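Local coordinates for protein prolyl-ACP dehydrogenase (Oscillatoria sp., PDB 4IRN) that oxidises a prolyl group carried on an acyl carrier protein, probably with FAD as its redox cofactor, in the biosynthesis of the cyanotoxin anatoxin-a, at residues A319-E324 with I372-A377; G289-L294 with S361-Q366; G281-A286 with M355-I360. One frame throughout, in Å; residues are numbered along the deposited sequence.

Contact 1: residues A319-E324 with I372-A377. With FAD (flavin-adenine dinucleotide), chain J.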
loop_
_atom_site.group_PDB
_atom_site.type_symbol
_atom_site.label_atom_id
_atom_site.label_comp_id
_atom_site.label_asym_id
_atom_site.label_seq_id
_atom_site.Cartn_x
_atom_site.Cartn_y
_atom_site.Cartn_z
ATOM N N ALA A 319 13.981 -10.829 -3.371
ATOM C CA ALA A 319 14.925 -9.986 -2.637
ATOM C C ALA A 319 14.297 -8.731 -2.040
ATOM O O ALA A 319 14.740 -8.247 -1.012
ATOM C CB ALA A 319 16.083 -9.620 -3.531
ATOM N N ASN A 320 13.245 -8.215 -2.668
ATOM C CA ASN A 320 12.574 -7.008 -2.200
ATOM C C ASN A 320 11.787 -7.261 -0.938
ATOM O O ASN A 320 11.695 -6.368 -0.105
ATOM C CB ASN A 320 11.695 -6.382 -3.301
ATOM C CG ASN A 320 11.272 -4.969 -3.004
ATOM O OD1 ASN A 320 12.021 -4.181 -2.439
ATOM N ND2 ASN A 320 10.067 -4.615 -3.399
ATOM N N LYS A 321 11.268 -8.491 -0.771
ATOM C CA LYS A 321 10.518 -8.880 0.435
ATOM C C LYS A 321 11.437 -8.857 1.645
ATOM O O LYS A 321 11.006 -8.532 2.745
ATOM C CB LYS A 321 9.885 -10.265 0.290
ATOM C CG LYS A 321 8.768 -10.317 -0.708
ATOM C CD LYS A 321 8.500 -11.743 -1.145
ATOM C CE LYS A 321 7.265 -11.893 -1.998
ATOM N NZ LYS A 321 6.139 -11.032 -1.567
ATOM N N LEU A 322 12.715 -9.180 1.416
ATOM C CA LEU A 322 13.736 -9.152 2.452
ATOM C C LEU A 322 14.248 -7.738 2.731
ATOM O O LEU A 322 14.545 -7.420 3.867
ATOM C CB LEU A 322 14.868 -10.141 2.152
ATOM C CG LEU A 322 14.384 -11.576 2.115
ATOM C CD1 LEU A 322 15.228 -12.406 1.229
ATOM C CD2 LEU A 322 14.271 -12.139 3.501
ATOM N N VAL A 323 14.263 -6.866 1.719
ATOM C CA VAL A 323 14.612 -5.440 1.825
ATOM C C VAL A 323 13.503 -4.753 2.653
ATOM O O VAL A 323 13.815 -3.989 3.570
ATOM C CB VAL A 323 14.833 -4.785 0.431
ATOM C CG1 VAL A 323 15.084 -3.284 0.557
ATOM C CG2 VAL A 323 15.991 -5.448 -0.318
ATOM N N GLU A 324 12.219 -5.101 2.389
ATOM C CA GLU A 324 11.068 -4.568 3.139
ATOM C C GLU A 324 11.082 -5.053 4.595
ATOM O O GLU A 324 10.793 -4.276 5.507
ATOM C CB GLU A 324 9.731 -4.916 2.460
ATOM C CG GLU A 324 9.462 -4.149 1.171
ATOM C CD GLU A 324 9.269 -2.646 1.278
ATOM O OE1 GLU A 324 8.798 -2.167 2.335
ATOM O OE2 GLU A 324 9.552 -1.947 0.279
ATOM N N ILE A 372 6.329 -16.331 4.740
ATOM C CA ILE A 372 5.550 -17.443 4.200
ATOM C C ILE A 372 5.634 -17.406 2.654
ATOM O O ILE A 372 5.791 -18.458 2.021
ATOM C CB ILE A 372 4.085 -17.419 4.737
ATOM C CG1 ILE A 372 4.048 -17.655 6.270
ATOM C CG2 ILE A 372 3.183 -18.443 3.992
ATOM C CD1 ILE A 372 2.800 -17.187 6.960
ATOM N N GLU A 373 5.564 -16.190 2.062
ATOM C CA GLU A 373 5.638 -15.980 0.612
ATOM C C GLU A 373 6.976 -16.433 0.035
ATOM O O GLU A 373 6.976 -17.166 -0.946
ATOM C CB GLU A 373 5.353 -14.523 0.243
ATOM C CG GLU A 373 3.887 -14.133 0.352
ATOM C CD GLU A 373 3.619 -12.640 0.426
ATOM O OE1 GLU A 373 4.562 -11.839 0.225
ATOM O OE2 GLU A 373 2.456 -12.267 0.701
ATOM N N ILE A 374 8.103 -16.029 0.666
ATOM C CA ILE A 374 9.478 -16.397 0.274
ATOM C C ILE A 374 9.649 -17.933 0.220
ATOM O O ILE A 374 10.263 -18.441 -0.718
ATOM C CB ILE A 374 10.526 -15.694 1.208
ATOM C CG1 ILE A 374 10.550 -14.169 0.978
ATOM C CG2 ILE A 374 11.938 -16.284 1.075
ATOM C CD1 ILE A 374 10.980 -13.350 2.171
ATOM N N HIS A 375 9.078 -18.654 1.210
ATOM C CA HIS A 375 9.135 -20.121 1.313
ATOM C C HIS A 375 8.183 -20.872 0.355
ATOM O O HIS A 375 8.351 -22.076 0.156
ATOM C CB HIS A 375 8.928 -20.577 2.768
ATOM C CG HIS A 375 10.068 -20.236 3.676
ATOM N ND1 HIS A 375 10.290 -18.940 4.101
ATOM C CD2 HIS A 375 10.985 -21.045 4.248
ATOM C CE1 HIS A 375 11.342 -18.998 4.895
ATOM N NE2 HIS A 375 11.788 -20.242 5.022
ATOM N N GLY A 376 7.227 -20.155 -0.242
ATOM C CA GLY A 376 6.251 -20.735 -1.156
ATOM C C GLY A 376 5.248 -21.603 -0.423
ATOM O O GLY A 376 4.873 -21.285 0.711
ATOM N N ALA A 377 4.817 -22.721 -1.054
ATOM C CA ALA A 377 3.863 -23.670 -0.448
ATOM C C ALA A 377 4.425 -24.263 0.834
ATOM O O ALA A 377 3.668 -24.569 1.752
ATOM C CB ALA A 377 3.536 -24.783 -1.420
HETATM P PA FAD J . 9.249 -22.221 -5.321
HETATM O O1A FAD J . 9.580 -22.585 -6.720
HETATM O O2A FAD J . 9.940 -22.988 -4.183
HETATM O O5B FAD J . 9.410 -20.652 -5.091
HETATM C C5B FAD J . 10.203 -20.128 -4.007
HETATM C C4B FAD J . 9.873 -18.662 -3.998
HETATM O O4B FAD J . 10.664 -17.984 -4.988
HETATM C C3B FAD J . 8.404 -18.373 -4.300
HETATM O O3B FAD J . 7.808 -17.686 -3.209
HETATM C C2B FAD J . 8.391 -17.555 -5.597
HETATM O O2B FAD J . 7.686 -16.349 -5.358
HETATM C C1B FAD J . 9.858 -17.206 -5.851
HETATM N N9A FAD J . 10.297 -17.441 -7.223
HETATM C C8A FAD J . 10.657 -18.639 -7.788
HETATM N N7A FAD J . 10.944 -18.572 -9.067
HETATM C C5A FAD J . 10.767 -17.226 -9.371
HETATM C C6A FAD J . 10.916 -16.493 -10.572
HETATM N N6A FAD J . 11.227 -17.036 -11.748
HETATM N N1A FAD J . 10.682 -15.162 -10.521
HETATM C C2A FAD J . 10.317 -14.620 -9.360
HETATM N N3A FAD J . 10.137 -15.211 -8.178
HETATM C C4A FAD J . 10.377 -16.521 -8.242
HETATM N N1 FAD J . 0.978 -28.999 -7.416
HETATM C C2 FAD J . 0.553 -30.041 -8.233
HETATM O O2 FAD J . 1.201 -30.399 -9.214
HETATM N N3 FAD J . -0.617 -30.712 -7.949
HETATM C C4 FAD J . -1.454 -30.440 -6.896
HETATM O O4 FAD J . -2.478 -31.104 -6.738
HETATM C C4X FAD J . -1.006 -29.342 -6.024
HETATM N N5 FAD J . -1.739 -29.045 -4.972
HETATM C C5X FAD J . -1.285 -28.033 -4.128
HETATM C C6 FAD J . -2.062 -27.698 -3.018
HETATM C C7 FAD J . -1.678 -26.696 -2.136
HETATM C C7M FAD J . -2.580 -26.337 -0.978
HETATM C C8 FAD J . -0.464 -26.009 -2.359
HETATM C C8M FAD J . 0.009 -24.921 -1.427
HETATM C C9 FAD J . 0.314 -26.342 -3.463
HETATM C C9A FAD J . -0.073 -27.340 -4.360
HETATM N N10 FAD J . 0.692 -27.702 -5.502
HETATM C C10 FAD J . 0.244 -28.677 -6.355
HETATM C "C1'" FAD J . 2.008 -27.060 -5.709
HETATM C "C2'" FAD J . 1.842 -25.567 -5.951
HETATM O "O2'" FAD J . 1.461 -25.315 -7.302
HETATM C "C3'" FAD J . 3.110 -24.806 -5.561
HETATM O "O3'" FAD J . 2.886 -23.980 -4.420
HETATM C "C4'" FAD J . 3.749 -23.996 -6.689
HETATM O "O4'" FAD J . 4.152 -24.950 -7.672
HETATM C "C5'" FAD J . 4.943 -23.203 -6.199
HETATM O "O5'" FAD J . 5.661 -24.150 -5.379
HETATM P P FAD J . 6.928 -23.727 -4.581
HETATM O O1P FAD J . 6.627 -22.879 -3.410
HETATM O O2P FAD J . 7.597 -25.088 -4.545
HETATM O O3P FAD J . 7.770 -22.708 -5.479
#

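Contact 2: residues G289-L294 with S361-Q366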
loop_
_atom_site.group_PDB
_atom_site.type_symbol
_atom_site.label_atom_id
_atom_site.label_comp_id
_atom_site.label_asym_id
_atom_site.label_seq_id
_atom_site.Cartn_x
_atom_site.Cartn_y
_atom_site.Cartn_z
ATOM N N GLY A 289 12.332 -8.938 18.133
ATOM C CA GLY A 289 13.280 -10.051 18.168
ATOM C C GLY A 289 12.864 -11.182 17.252
ATOM O O GLY A 289 13.702 -11.740 16.536
ATOM N N THR A 290 11.546 -11.494 17.245
ATOM C CA THR A 290 10.910 -12.503 16.391
ATOM C C THR A 290 11.084 -12.100 14.917
ATOM O O THR A 290 11.392 -12.951 14.081
ATOM C CB THR A 290 9.427 -12.648 16.775
ATOM O OG1 THR A 290 9.326 -12.927 18.175
ATOM C CG2 THR A 290 8.698 -13.714 15.965
ATOM N N MET A 291 10.915 -10.794 14.622
ATOM C CA MET A 291 11.071 -10.214 13.295
ATOM C C MET A 291 12.508 -10.386 12.802
ATOM O O MET A 291 12.708 -10.674 11.617
ATOM C CB MET A 291 10.684 -8.730 13.307
ATOM C CG MET A 291 9.180 -8.477 13.451
ATOM S SD MET A 291 8.753 -6.735 13.703
ATOM C CE MET A 291 9.053 -6.106 12.086
ATOM N N GLU A 292 13.502 -10.242 13.715
ATOM C CA GLU A 292 14.922 -10.431 13.413
ATOM C C GLU A 292 15.194 -11.904 13.077
ATOM O O GLU A 292 15.946 -12.171 12.141
ATOM C CB GLU A 292 15.807 -9.965 14.582
ATOM C CG GLU A 292 17.269 -9.749 14.212
ATOM C CD GLU A 292 18.159 -9.224 15.325
ATOM O OE1 GLU A 292 17.875 -8.123 15.850
ATOM O OE2 GLU A 292 19.160 -9.904 15.651
ATOM N N ARG A 293 14.561 -12.848 13.822
ATOM C CA ARG A 293 14.707 -14.290 13.591
ATOM C C ARG A 293 14.158 -14.703 12.223
ATOM O O ARG A 293 14.848 -15.420 11.495
ATOM C CB ARG A 293 14.083 -15.139 14.722
ATOM C CG ARG A 293 14.309 -16.657 14.533
ATOM C CD ARG A 293 13.768 -17.517 15.655
ATOM N NE ARG A 293 12.310 -17.514 15.703
ATOM C CZ ARG A 293 11.594 -16.930 16.655
ATOM N NH1 ARG A 293 12.196 -16.306 17.658
ATOM N NH2 ARG A 293 10.271 -16.971 16.616
ATOM N N LEU A 294 12.956 -14.233 11.871
ATOM C CA LEU A 294 12.321 -14.521 10.577
ATOM C C LEU A 294 13.054 -13.922 9.396
ATOM O O LEU A 294 13.011 -14.494 8.323
ATOM C CB LEU A 294 10.844 -14.098 10.543
ATOM C CG LEU A 294 9.906 -14.590 11.664
ATOM C CD1 LEU A 294 8.544 -13.957 11.508
ATOM C CD2 LEU A 294 9.811 -16.113 11.711
ATOM N N SER A 361 2.974 -3.765 15.428
ATOM C CA SER A 361 1.946 -4.782 15.255
ATOM C C SER A 361 1.683 -5.060 13.797
ATOM O O SER A 361 1.560 -6.230 13.411
ATOM C CB SER A 361 0.658 -4.369 15.956
ATOM O OG SER A 361 0.154 -3.155 15.433
ATOM N N GLU A 362 1.626 -3.999 12.981
ATOM C CA GLU A 362 1.391 -4.104 11.543
ATOM C C GLU A 362 2.625 -4.574 10.792
ATOM O O GLU A 362 2.500 -5.320 9.825
ATOM C CB GLU A 362 0.885 -2.790 10.964
ATOM C CG GLU A 362 -0.550 -2.477 11.343
ATOM C CD GLU A 362 -1.037 -1.081 10.991
ATOM O OE1 GLU A 362 -0.285 -0.279 10.386
ATOM O OE2 GLU A 362 -2.220 -0.810 11.290
ATOM N N ALA A 363 3.810 -4.120 11.227
ATOM C CA ALA A 363 5.098 -4.501 10.675
ATOM C C ALA A 363 5.319 -6.012 10.865
ATOM O O ALA A 363 5.761 -6.695 9.933
ATOM C CB ALA A 363 6.200 -3.721 11.372
ATOM N N TRP A 364 4.961 -6.527 12.060
ATOM C CA TRP A 364 5.070 -7.932 12.420
ATOM C C TRP A 364 4.208 -8.834 11.532
ATOM O O TRP A 364 4.713 -9.835 11.033
ATOM C CB TRP A 364 4.739 -8.144 13.909
ATOM C CG TRP A 364 5.137 -9.488 14.463
ATOM C CD1 TRP A 364 6.018 -10.384 13.916
ATOM C CD2 TRP A 364 4.684 -10.068 15.689
ATOM N NE1 TRP A 364 6.115 -11.500 14.713
ATOM C CE2 TRP A 364 5.314 -11.332 15.812
ATOM C CE3 TRP A 364 3.786 -9.656 16.690
ATOM C CZ2 TRP A 364 5.087 -12.178 16.902
ATOM C CZ3 TRP A 364 3.566 -10.492 17.775
ATOM C CH2 TRP A 364 4.221 -11.731 17.881
ATOM N N VAL A 365 2.930 -8.469 11.330
ATOM C CA VAL A 365 1.968 -9.224 10.512
ATOM C C VAL A 365 2.450 -9.307 9.069
ATOM O O VAL A 365 2.484 -10.387 8.490
ATOM C CB VAL A 365 0.533 -8.625 10.636
ATOM C CG1 VAL A 365 -0.399 -9.145 9.550
ATOM C CG2 VAL A 365 -0.059 -8.891 12.014
ATOM N N GLN A 366 2.863 -8.162 8.519
ATOM C CA GLN A 366 3.358 -8.008 7.164
ATOM C C GLN A 366 4.612 -8.820 6.904
ATOM O O GLN A 366 4.670 -9.508 5.885
ATOM C CB GLN A 366 3.538 -6.518 6.826
ATOM C CG GLN A 366 3.714 -6.207 5.339
ATOM C CD GLN A 366 2.667 -6.780 4.426
ATOM O OE1 GLN A 366 1.466 -6.526 4.582
ATOM N NE2 GLN A 366 3.121 -7.533 3.427
#

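Contact 3: residues G281-A286 with M355-I360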
loop_
_atom_site.group_PDB
_atom_site.type_symbol
_atom_site.label_atom_id
_atom_site.label_comp_id
_atom_site.label_asym_id
_atom_site.label_seq_id
_atom_site.Cartn_x
_atom_site.Cartn_y
_atom_site.Cartn_z
ATOM N N GLY A 281 3.968 0.315 24.576
ATOM C CA GLY A 281 5.374 0.502 24.260
ATOM C C GLY A 281 6.280 -0.699 24.450
ATOM O O GLY A 281 7.322 -0.772 23.796
ATOM N N PHE A 282 5.925 -1.639 25.363
ATOM C CA PHE A 282 6.802 -2.764 25.681
ATOM C C PHE A 282 6.303 -4.193 25.469
ATOM O O PHE A 282 7.120 -5.119 25.509
ATOM C CB PHE A 282 7.462 -2.555 27.055
ATOM C CG PHE A 282 8.148 -1.211 27.146
ATOM C CD1 PHE A 282 9.338 -0.974 26.473
ATOM C CD2 PHE A 282 7.563 -0.160 27.839
ATOM C CE1 PHE A 282 9.931 0.279 26.504
ATOM C CE2 PHE A 282 8.166 1.091 27.874
ATOM C CZ PHE A 282 9.342 1.301 27.203
ATOM N N ILE A 283 4.992 -4.388 25.225
ATOM C CA ILE A 283 4.432 -5.720 24.965
ATOM C C ILE A 283 4.988 -6.323 23.653
ATOM O O ILE A 283 5.076 -7.545 23.531
ATOM C CB ILE A 283 2.871 -5.730 25.037
ATOM C CG1 ILE A 283 2.316 -7.123 25.369
ATOM C CG2 ILE A 283 2.202 -5.129 23.782
ATOM C CD1 ILE A 283 1.162 -7.115 26.361
ATOM N N LEU A 284 5.384 -5.458 22.698
ATOM C CA LEU A 284 5.891 -5.848 21.384
ATOM C C LEU A 284 7.413 -5.743 21.243
ATOM O O LEU A 284 7.931 -5.853 20.131
ATOM C CB LEU A 284 5.157 -5.062 20.269
ATOM C CG LEU A 284 3.661 -5.353 20.065
ATOM C CD1 LEU A 284 3.105 -4.523 18.925
ATOM C CD2 LEU A 284 3.409 -6.826 19.795
ATOM N N ALA A 285 8.130 -5.557 22.371
ATOM C CA ALA A 285 9.589 -5.470 22.399
ATOM C C ALA A 285 10.191 -6.784 21.896
ATOM O O ALA A 285 11.128 -6.765 21.093
ATOM C CB ALA A 285 10.071 -5.175 23.810
ATOM N N ALA A 286 9.612 -7.921 22.334
ATOM C CA ALA A 286 10.045 -9.261 21.944
ATOM C C ALA A 286 9.676 -9.597 20.502
ATOM O O ALA A 286 10.395 -10.365 19.867
ATOM C CB ALA A 286 9.469 -10.281 22.886
ATOM N N MET A 355 2.302 5.013 18.892
ATOM C CA MET A 355 2.981 4.982 17.590
ATOM C C MET A 355 3.770 3.677 17.438
ATOM O O MET A 355 3.754 3.075 16.359
ATOM C CB MET A 355 3.923 6.182 17.435
ATOM C CG MET A 355 3.197 7.491 17.230
ATOM S SD MET A 355 4.313 8.889 17.009
ATOM C CE MET A 355 4.652 8.740 15.327
ATOM N N ALA A 356 4.436 3.236 18.534
ATOM C CA ALA A 356 5.212 2.004 18.583
ATOM C C ALA A 356 4.305 0.787 18.397
ATOM O O ALA A 356 4.575 -0.042 17.530
ATOM C CB ALA A 356 5.965 1.908 19.899
ATOM N N ASN A 357 3.207 0.722 19.157
ATOM C CA ASN A 357 2.243 -0.362 19.088
ATOM C C ASN A 357 1.614 -0.469 17.707
ATOM O O ASN A 357 1.547 -1.561 17.148
ATOM C CB ASN A 357 1.179 -0.176 20.148
ATOM C CG ASN A 357 0.492 -1.455 20.507
ATOM O OD1 ASN A 357 -0.547 -1.799 19.954
ATOM N ND2 ASN A 357 1.067 -2.189 21.436
ATOM N N LEU A 358 1.186 0.671 17.146
ATOM C CA LEU A 358 0.558 0.745 15.827
ATOM C C LEU A 358 1.530 0.287 14.732
ATOM O O LEU A 358 1.158 -0.546 13.902
ATOM C CB LEU A 358 -0.005 2.163 15.547
ATOM C CG LEU A 358 -0.459 2.523 14.114
ATOM C CD1 LEU A 358 -1.737 1.809 13.728
ATOM C CD2 LEU A 358 -0.691 4.001 13.988
ATOM N N TYR A 359 2.781 0.798 14.754
ATOM C CA TYR A 359 3.788 0.428 13.768
ATOM C C TYR A 359 4.226 -1.039 13.869
ATOM O O TYR A 359 4.145 -1.744 12.871
ATOM C CB TYR A 359 5.013 1.369 13.784
ATOM C CG TYR A 359 5.944 1.081 12.629
ATOM C CD1 TYR A 359 5.722 1.648 11.377
ATOM C CD2 TYR A 359 6.961 0.139 12.748
ATOM C CE1 TYR A 359 6.500 1.299 10.277
ATOM C CE2 TYR A 359 7.732 -0.236 11.649
ATOM C CZ TYR A 359 7.507 0.359 10.417
ATOM O OH TYR A 359 8.298 0.058 9.335
ATOM N N ILE A 360 4.733 -1.467 15.025
ATOM C CA ILE A 360 5.255 -2.812 15.269
ATOM C C ILE A 360 4.253 -3.937 15.007
ATOM O O ILE A 360 4.639 -4.938 14.417
ATOM C CB ILE A 360 6.013 -2.926 16.629
ATOM C CG1 ILE A 360 7.124 -1.849 16.715
ATOM C CG2 ILE A 360 6.575 -4.353 16.833
ATOM C CD1 ILE A 360 7.775 -1.644 18.047
#

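Contact 1: residues A319-E324 with I372-A377
K321 meets both E373 and I374, and its one side chain serves two kinds of interaction. The ionic part lies at its end. NZ makes a salt bridge to OE1 of E373, 2.5 Å away, arriving on the anti side of that oxygen and 34° out of the carboxylate plane. The lysine chain runs extended as far as CE and turns at its last torsion (chi4 -39°), which brings the ammonium group to the glutamate; the two side chains cross at about a right angle. The other carboxylate oxygen, OE2 of E373, forms a salt bridge with NZ of K397 of the third subunit, so the acid is held between two lysines from different chains.

The apolar part is formed by the lysine stem and L322. K321 and I374 slide past each other in opposite directions, with CD of K321 3.8 Å from CG1 of I374. The tip of the isoleucine goes further in: its CD1 lies 3.8 Å from CB of K321 and 3.8 Å from CD2 of L322. L322 also packs on helix 285-304, which extends this apolar patch.

The bound FAD passes beside the C-terminal end of helix 350-375. The backbone N of A377 donates a hydrogen bond to the phosphate oxygen O1P of FAD (3.0 Å, N-H...O angle 152°). G376 has positive phi and no side chain, and its CA comes 3.1 Å from the same oxygen. The third subunit binds this FAD too, through backbone and hydroxyl groups.

The chemistry implies a division of labour: the backbone N-H of A377, just past the helix, holds a phosphate oxygen of the cofactor, while E373, flanked by two lysines, is probably stabilised as a carboxylate where subunits meet.

Contact 2: residues G289-L294 with S361-Q366
The C-terminal helical bundle of the acyl-CoA dehydrogenase fold here sets T290 and M291 against A363 and W364, on two helices running roughly parallel. Over these short segments the axes approach to 10.3 Å at 24°, and M291 and W364 have the nearest CA atoms across the pair, 6.5 Å apart. The packing includes an oblique Met-aromatic contact, with SD of M291 5.2 Å from the centroid of the five-membered ring of W364 and 47° off the ring normal. Carbon contacts are closer: CG of M291 reaches CD1 of W364 at 3.7 Å. The thioether bends at its last torsion (chi3 73°), turning CE away from the indole and toward A363, with CE 3.8 Å from CB of A363. CG2 of T290 approaches the indole of W364 obliquely, nearest NE1 (3.6 Å). The hydroxyl OG1 of T290 is hydrogen-bonded to the carbonyl of A286 one turn back, and CG2 is the branch that meets the indole. No hydrogen bond joins the two segments. Around this buried core, helix 386-395 packs on both T290 and W364, helix 316-344 on M291 and A363, and N118, at the start of helix 118-138, touches the threonine and the indole.

Contact 3: residues G281-A286 with M355-I360
L284 packs against I360 and N357, and I283 joins it at the amide of N357. The apolar contacts come first. The bond from CA to CB of L284 points toward residues 355-360, and the side chain meets them at two levels. At its base, CB of L284 lies 3.8 Å from CG2 of I360, and that methyl also comes 3.9 Å from the backbone O of L284. At its tip, CD1 of L284 enters between the two helix residues, 4.0 Å from CB of I360 and 3.8 Å from the backbone O of N357. A chi2 of -179° sets CD1 anti to CA, and this branch meets both I360 and N357.

The second group of contacts is between hydrocarbon and amide. A chi1 of -157° carries the amide of N357 over to the turn. Its ND2 lies 3.9 Å from CG2 of I283 and 4.0 Å from CD1 of L284, while its hydrogen bond goes to the carbonyl of R280, just before the turn. The methyl groups therefore pack against a buried amide nitrogen that also has a polar partner.

Backbone geometry supplies the frame. Residues F282 to A285 make a type I beta turn, closed by a weak hydrogen bond from A285 N to F282 O at 3.3 Å. This turn links helix 268-282 to helix 285-304, and N357 ties it to helix 350-375. I283 also packs on F122, a residue of the FAD pocket. The whole is an interhelical turn packed on a neighbouring helix, buried in the C-terminal helical domain of the acyl-CoA dehydrogenase fold and near a flavin site, the side chain of I283 lying about 8 Å from a bound FAD.

From the N terminus, the first segments come in the order 281-286, 289-294 and 319-324, and their partners follow in the same order along helix 350-375. Every pair of contacts therefore crosses and none nests. Contact 3 closes a loop of 68 intervening residues, contact 2 one of 66 and contact 1 one of 47, all largely helical. Contacts 3 and 2 are adjacent and touch, S361 N lying 3.6 Å from L284 CD1; together they fasten the interhelical turn and helix 285-304 to helix 350-375. Contact 1, its centre about 23 Å from that of contact 3, adds helix 316-344 and takes the bundle to an FAD shared between subunits.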